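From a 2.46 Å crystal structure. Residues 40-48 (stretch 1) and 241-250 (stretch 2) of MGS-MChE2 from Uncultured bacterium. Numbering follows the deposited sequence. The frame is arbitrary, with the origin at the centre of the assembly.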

ATOM      1  N   ASP A  40      -9.931  -1.468 -12.611  1.00 44.42           N
ATOM      2  CA  ASP A  40     -10.961  -1.887 -13.560  1.00 47.38           C
ATOM      3  C   ASP A  40     -12.095  -2.651 -12.884  1.00 45.78           C
ATOM      4  O   ASP A  40     -13.239  -2.610 -13.337  1.00 46.29           O
ATOM      5  CB  ASP A  40     -10.351  -2.742 -14.672  1.00 60.58           C
ATOM      6  CG  ASP A  40      -9.676  -1.910 -15.744  1.00 78.93           C
ATOM      7  OD1 ASP A  40     -10.020  -0.716 -15.874  1.00 78.33           O
ATOM      8  OD2 ASP A  40      -8.806  -2.450 -16.459  1.00 93.17           O
ATOM      9  N   TYR A  41     -11.775  -3.336 -11.793  1.00 27.05           N
ATOM     10  CA  TYR A  41     -12.724  -4.232 -11.144  1.00 36.89           C
ATOM     11  C   TYR A  41     -13.631  -3.525 -10.134  1.00 35.80           C
ATOM     12  O   TYR A  41     -14.847  -3.478 -10.306  1.00 35.35           O
ATOM     13  CB  TYR A  41     -11.964  -5.367 -10.452  1.00 36.18           C
ATOM     14  CG  TYR A  41     -12.843  -6.415  -9.810  1.00 33.89           C
ATOM     15  CD1 TYR A  41     -13.402  -7.439 -10.564  1.00 40.53           C
ATOM     16  CD2 TYR A  41     -13.102  -6.389  -8.445  1.00 34.46           C
ATOM     17  CE1 TYR A  41     -14.203  -8.403  -9.977  1.00 43.28           C
ATOM     18  CE2 TYR A  41     -13.900  -7.349  -7.849  1.00 39.30           C
ATOM     19  CZ  TYR A  41     -14.447  -8.353  -8.621  1.00 46.57           C
ATOM     20  OH  TYR A  41     -15.241  -9.308  -8.029  1.00 51.44           O
ATOM     21  N   PHE A  42     -13.028  -2.969  -9.090  1.00 35.80           N
ATOM     22  CA  PHE A  42     -13.776  -2.465  -7.937  1.00 34.59           C
ATOM     23  C   PHE A  42     -14.644  -1.209  -8.134  1.00 29.36           C
ATOM     24  O   PHE A  42     -15.663  -1.071  -7.456  1.00 31.73           O
ATOM     25  CB  PHE A  42     -12.800  -2.224  -6.784  1.00 21.22           C
ATOM     26  CG  PHE A  42     -12.279  -3.492  -6.174  1.00 27.83           C
ATOM     27  CD1 PHE A  42     -12.939  -4.086  -5.111  1.00 25.42           C
ATOM     28  CD2 PHE A  42     -11.148  -4.109  -6.686  1.00 22.49           C
ATOM     29  CE1 PHE A  42     -12.469  -5.262  -4.556  1.00 35.11           C
ATOM     30  CE2 PHE A  42     -10.674  -5.286  -6.134  1.00 26.96           C
ATOM     31  CZ  PHE A  42     -11.336  -5.862  -5.069  1.00 28.13           C
ATOM     32  N   PRO A  43     -14.261  -0.284  -9.037  1.00 34.65           N
ATOM     33  CA  PRO A  43     -15.191   0.841  -9.201  1.00 42.40           C
ATOM     34  C   PRO A  43     -16.537   0.438  -9.800  1.00 47.56           C
ATOM     35  O   PRO A  43     -17.523   1.152  -9.618  1.00 54.49           O
ATOM     36  CB  PRO A  43     -14.440   1.783 -10.148  1.00 39.05           C
ATOM     37  CG  PRO A  43     -13.448   0.935 -10.820  1.00 41.85           C
ATOM     38  CD  PRO A  43     -13.020  -0.062  -9.795  1.00 34.20           C
ATOM     39  N   GLU A  44     -16.573  -0.691 -10.499  1.00 47.35           N
ATOM     40  CA  GLU A  44     -17.818  -1.189 -11.069  1.00 53.89           C
ATOM     41  C   GLU A  44     -18.530  -2.106 -10.081  1.00 45.15           C
ATOM     42  O   GLU A  44     -19.582  -2.669 -10.384  1.00 42.85           O
ATOM     43  CB  GLU A  44     -17.550  -1.924 -12.384  1.00 64.68           C
ATOM     44  CG  GLU A  44     -16.749  -1.114 -13.394  1.00 75.19           C
ATOM     45  CD  GLU A  44     -17.513   0.081 -13.937  1.00 87.25           C
ATOM     46  OE1 GLU A  44     -18.754   0.119 -13.793  1.00 94.33           O
ATOM     47  OE2 GLU A  44     -16.868   0.987 -14.506  1.00 89.91           O
ATOM     48  N   LYS A  45     -17.949  -2.249  -8.894  1.00 39.89           N
ATOM     49  CA  LYS A  45     -18.540  -3.069  -7.844  1.00 44.24           C
ATOM     50  C   LYS A  45     -19.004  -2.207  -6.674  1.00 42.48           C
ATOM     51  O   LYS A  45     -19.327  -2.720  -5.602  1.00 45.48           O
ATOM     52  CB  LYS A  45     -17.542  -4.123  -7.365  1.00 49.39           C
ATOM     53  CG  LYS A  45     -17.257  -5.211  -8.389  1.00 59.28           C
ATOM     54  CD  LYS A  45     -18.472  -6.101  -8.594  1.00 68.28           C
ATOM     55  CE  LYS A  45     -18.210  -7.174  -9.637  1.00 74.57           C
ATOM     56  NZ  LYS A  45     -18.060  -6.596 -11.002  1.00 84.61           N
ATOM     57  N   GLY A  46     -19.032  -0.894  -6.887  1.00 43.02           N
ATOM     58  CA  GLY A  46     -19.513   0.037  -5.883  1.00 40.57           C
ATOM     59  C   GLY A  46     -18.428   0.601  -4.985  1.00 43.10           C
ATOM     60  O   GLY A  46     -18.690   0.950  -3.834  1.00 42.30           O
ATOM     61  N   TYR A  47     -17.210   0.697  -5.507  1.00 41.63           N
ATOM     62  CA  TYR A  47     -16.095   1.226  -4.728  1.00 41.46           C
ATOM     63  C   TYR A  47     -15.427   2.418  -5.404  1.00 39.58           C
ATOM     64  O   TYR A  47     -15.461   2.557  -6.624  1.00 26.48           O
ATOM     65  CB  TYR A  47     -15.057   0.133  -4.468  1.00 37.20           C
ATOM     66  CG  TYR A  47     -15.562  -0.979  -3.580  1.00 36.57           C
ATOM     67  CD1 TYR A  47     -15.498  -0.871  -2.197  1.00 34.22           C
ATOM     68  CD2 TYR A  47     -16.107  -2.134  -4.124  1.00 36.54           C
ATOM     69  CE1 TYR A  47     -15.962  -1.884  -1.380  1.00 32.48           C
ATOM     70  CE2 TYR A  47     -16.570  -3.153  -3.315  1.00 34.97           C
ATOM     71  CZ  TYR A  47     -16.497  -3.023  -1.946  1.00 32.74           C
ATOM     72  OH  TYR A  47     -16.960  -4.037  -1.140  1.00 44.53           O
ATOM     73  N   LYS A  48     -14.821   3.277  -4.594  1.00 36.98           N
ATOM     74  CA  LYS A  48     -14.085   4.425  -5.100  1.00 24.21           C
ATOM     75  C   LYS A  48     -12.588   4.172  -4.968  1.00 27.84           C
ATOM     76  O   LYS A  48     -12.064   4.084  -3.859  1.00 28.82           O
ATOM     77  CB  LYS A  48     -14.487   5.688  -4.342  1.00 34.42           C
ATOM     78  CG  LYS A  48     -14.145   6.992  -5.037  1.00 37.69           C
ATOM     79  CD  LYS A  48     -14.687   8.162  -4.234  1.00 58.01           C
ATOM     80  CE  LYS A  48     -14.537   9.472  -4.979  1.00 74.22           C
ATOM     81  NZ  LYS A  48     -14.989  10.629  -4.155  1.00 85.41           N
ATOM     82  N   PHE A 241      -6.615 -11.942  -7.287  1.00 39.48           N
ATOM     83  CA  PHE A 241      -6.471 -10.913  -6.268  1.00 36.80           C
ATOM     84  C   PHE A 241      -7.795 -10.188  -6.065  1.00 35.65           C
ATOM     85  O   PHE A 241      -8.257 -10.028  -4.935  1.00 34.98           O
ATOM     86  CB  PHE A 241      -5.374  -9.916  -6.647  1.00 29.66           C
ATOM     87  CG  PHE A 241      -5.059  -8.926  -5.563  1.00 31.89           C
ATOM     88  CD1 PHE A 241      -4.088  -9.204  -4.617  1.00 27.60           C
ATOM     89  CD2 PHE A 241      -5.741  -7.721  -5.484  1.00 29.43           C
ATOM     90  CE1 PHE A 241      -3.797  -8.299  -3.614  1.00 39.47           C
ATOM     91  CE2 PHE A 241      -5.456  -6.810  -4.484  1.00 31.54           C
ATOM     92  CZ  PHE A 241      -4.482  -7.100  -3.548  1.00 36.12           C
ATOM     93  N   ASN A 242      -8.400  -9.758  -7.168  1.00 29.80           N
ATOM     94  CA  ASN A 242      -9.686  -9.077  -7.117  1.00 32.16           C
ATOM     95  C   ASN A 242     -10.753  -9.945  -6.465  1.00 34.54           C
ATOM     96  O   ASN A 242     -11.509  -9.476  -5.618  1.00 30.63           O
ATOM     97  CB  ASN A 242     -10.136  -8.665  -8.520  1.00 29.62           C
ATOM     98  CG  ASN A 242      -9.324  -7.514  -9.078  1.00 38.77           C
ATOM     99  OD1 ASN A 242      -8.784  -6.699  -8.331  1.00 43.57           O
ATOM    100  ND2 ASN A 242      -9.236  -7.440 -10.400  1.00 31.85           N
ATOM    101  N   GLN A 243     -10.794 -11.216  -6.853  1.00 34.06           N
ATOM    102  CA  GLN A 243     -11.801 -12.140  -6.345  1.00 39.45           C
ATOM    103  C   GLN A 243     -11.602 -12.428  -4.858  1.00 38.46           C
ATOM    104  O   GLN A 243     -12.568 -12.465  -4.093  1.00 40.25           O
ATOM    105  CB  GLN A 243     -11.779 -13.447  -7.141  1.00 49.59           C
ATOM    106  CG  GLN A 243     -13.040 -14.280  -6.989  1.00 63.81           C
ATOM    107  CD  GLN A 243     -12.915 -15.650  -7.624  1.00 85.25           C
ATOM    108  OE1 GLN A 243     -11.821 -16.207  -7.716  1.00 91.29           O
ATOM    109  NE2 GLN A 243     -14.037 -16.198  -8.075  1.00 96.09           N
ATOM    110  N   LEU A 244     -10.351 -12.631  -4.454  1.00 40.82           N
ATOM    111  CA  LEU A 244     -10.027 -12.866  -3.050  1.00 41.13           C
ATOM    112  C   LEU A 244     -10.376 -11.651  -2.197  1.00 38.98           C
ATOM    113  O   LEU A 244     -10.986 -11.780  -1.135  1.00 29.51           O
ATOM    114  CB  LEU A 244      -8.545 -13.208  -2.883  1.00 41.57           C
ATOM    115  CG  LEU A 244      -8.094 -14.611  -3.295  1.00 39.87           C
ATOM    116  CD1 LEU A 244      -6.590 -14.756  -3.127  1.00 34.28           C
ATOM    117  CD2 LEU A 244      -8.828 -15.668  -2.490  1.00 43.57           C
ATOM    118  N   LEU A 245      -9.986 -10.473  -2.674  1.00 34.18           N
ATOM    119  CA  LEU A 245     -10.235  -9.231  -1.953  1.00 31.37           C
ATOM    120  C   LEU A 245     -11.724  -8.904  -1.899  1.00 31.56           C
ATOM    121  O   LEU A 245     -12.233  -8.462  -0.867  1.00 31.85           O
ATOM    122  CB  LEU A 245      -9.466  -8.075  -2.597  1.00 24.03           C
ATOM    123  CG  LEU A 245      -9.654  -6.701  -1.950  1.00 22.51           C
ATOM    124  CD1 LEU A 245      -9.346  -6.775  -0.462  1.00 22.52           C
ATOM    125  CD2 LEU A 245      -8.781  -5.655  -2.630  1.00 21.57           C
ATOM    126  N   HIS A 246     -12.417  -9.124  -3.012  1.00 28.20           N
ATOM    127  CA  HIS A 246     -13.843  -8.824  -3.093  1.00 31.66           C
ATOM    128  C   HIS A 246     -14.639  -9.674  -2.111  1.00 38.65           C
ATOM    129  O   HIS A 246     -15.538  -9.176  -1.434  1.00 34.82           O
ATOM    130  CB  HIS A 246     -14.362  -9.045  -4.514  1.00 35.40           C
ATOM    131  CG  HIS A 246     -15.702  -8.429  -4.771  1.00 46.27           C
ATOM    132  ND1 HIS A 246     -16.461  -8.738  -5.877  1.00 51.52           N
ATOM    133  CD2 HIS A 246     -16.413  -7.517  -4.067  1.00 42.69           C
ATOM    134  CE1 HIS A 246     -17.585  -8.043  -5.845  1.00 49.51           C
ATOM    135  NE2 HIS A 246     -17.581  -7.296  -4.755  1.00 44.95           N
ATOM    136  N   GLU A 247     -14.301 -10.959  -2.037  1.00 37.74           N
ATOM    137  CA  GLU A 247     -15.000 -11.879  -1.147  1.00 41.38           C
ATOM    138  C   GLU A 247     -14.754 -11.536   0.315  1.00 37.75           C
ATOM    139  O   GLU A 247     -15.628 -11.722   1.160  1.00 34.53           O
ATOM    140  CB  GLU A 247     -14.581 -13.323  -1.425  1.00 43.73           C
ATOM    141  CG  GLU A 247     -15.454 -14.026  -2.453  1.00 55.36           C
ATOM    142  CD  GLU A 247     -16.918 -14.063  -2.049  1.00 65.13           C
ATOM    143  OE1 GLU A 247     -17.206 -14.142  -0.835  1.00 73.06           O
ATOM    144  OE2 GLU A 247     -17.784 -14.013  -2.948  1.00 64.42           O
ATOM    145  N   TRP A 248     -13.560 -11.036   0.609  1.00 34.25           N
ATOM    146  CA  TRP A 248     -13.234 -10.611   1.961  1.00 36.15           C
ATOM    147  C   TRP A 248     -14.078  -9.398   2.339  1.00 36.33           C
ATOM    148  O   TRP A 248     -14.530  -9.276   3.478  1.00 47.45           O
ATOM    149  CB  TRP A 248     -11.743 -10.294   2.086  1.00 33.76           C
ATOM    150  CG  TRP A 248     -11.310  -9.999   3.488  1.00 32.77           C
ATOM    151  CD1 TRP A 248     -11.074 -10.905   4.481  1.00 31.22           C
ATOM    152  CD2 TRP A 248     -11.059  -8.707   4.056  1.00 30.29           C
ATOM    153  NE1 TRP A 248     -10.692 -10.256   5.631  1.00 34.95           N
ATOM    154  CE2 TRP A 248     -10.674  -8.907   5.396  1.00 29.34           C
ATOM    155  CE3 TRP A 248     -11.120  -7.402   3.558  1.00 26.02           C
ATOM    156  CZ2 TRP A 248     -10.353  -7.850   6.245  1.00 34.26           C
ATOM    157  CZ3 TRP A 248     -10.801  -6.354   4.403  1.00 38.30           C
ATOM    158  CH2 TRP A 248     -10.423  -6.585   5.732  1.00 31.97           C
ATOM    159  N   PHE A 249     -14.291  -8.509   1.373  1.00 28.38           N
ATOM    160  CA  PHE A 249     -15.143  -7.339   1.572  1.00 37.15           C
ATOM    161  C   PHE A 249     -16.583  -7.750   1.866  1.00 38.68           C
ATOM    162  O   PHE A 249     -17.239  -7.170   2.730  1.00 43.17           O
ATOM    163  CB  PHE A 249     -15.105  -6.424   0.342  1.00 26.45           C
ATOM    164  CG  PHE A 249     -13.856  -5.592   0.234  1.00 32.73           C
ATOM    165  CD1 PHE A 249     -13.032  -5.400   1.333  1.00 34.22           C
ATOM    166  CD2 PHE A 249     -13.511  -4.993  -0.967  1.00 23.14           C
ATOM    167  CE1 PHE A 249     -11.885  -4.630   1.234  1.00 25.65           C
ATOM    168  CE2 PHE A 249     -12.365  -4.222  -1.074  1.00 27.28           C
ATOM    169  CZ  PHE A 249     -11.551  -4.040   0.028  1.00 25.09           C
ATOM    170  N   LYS A 250     -17.064  -8.756   1.141  1.00 32.20           N
ATOM    171  CA  LYS A 250     -18.437  -9.230   1.284  1.00 35.20           C
ATOM    172  C   LYS A 250     -18.701  -9.809   2.670  1.00 40.71           C
ATOM    173  O   LYS A 250     -19.766  -9.596   3.249  1.00 49.04           O
ATOM    174  CB  LYS A 250     -18.747 -10.281   0.218  1.00 51.95           C
ATOM    175  CG  LYS A 250     -18.722  -9.751  -1.205  1.00 56.47           C
ATOM    176  CD  LYS A 250     -18.695 -10.889  -2.211  1.00 71.68           C
ATOM    177  CE  LYS A 250     -18.640 -10.366  -3.635  1.00 79.17           C
ATOM    178  NZ  LYS A 250     -18.344 -11.442  -4.620  1.00 87.39           N
TER

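Three side chains, Phe42, His246 and Tyr41, carry most of this contact, in which the segment from Tyr41 to Tyr47 packs against a helix some two hundred residues later in the chain. Phe42 is buried, and its ring suits the apolar side chains of Leu245 and Phe249: CZ lies 3.5 Å from Leu245 CD2, and CE1 lies 3.6 Å from Phe249 CE2. Where the ring meets polar atoms it presents its edge, with CE2 3.2 Å from Asn242 OD1; the slightly positive C–H rim of an aromatic ring tolerates a carbonyl oxygen well.

The CA-to-CB bond of His246 points toward the first stretch, and its ring combines polar and aromatic roles. Its ND1 and Tyr41 OH share a short hydrogen bond of 2.5 Å, in which either could be the donor. The two rings are nearly perpendicular, at 82°, in an offset edge-to-face pair, Tyr41 supplying the edge. The aliphatic part of Lys45, an exposed residue that covers little surface, packs by CD 3.5 Å from His246 CE1, while its charged end leads away.

Tyr41 is long enough to reach His246 with its hydroxyl while its ring covers Asn242, one helical turn earlier: Asn242 CB sits over one face, 3.8 Å from the centroid of the Tyr41 ring, as a CH-pi contact. Phe249, farther along the helix, meets Tyr47 through apolar ring atoms, Tyr47 CZ lying 3.7 Å from Phe249 CD2, while the Tyr47 hydroxyl is hydrogen-bonded elsewhere in the structure.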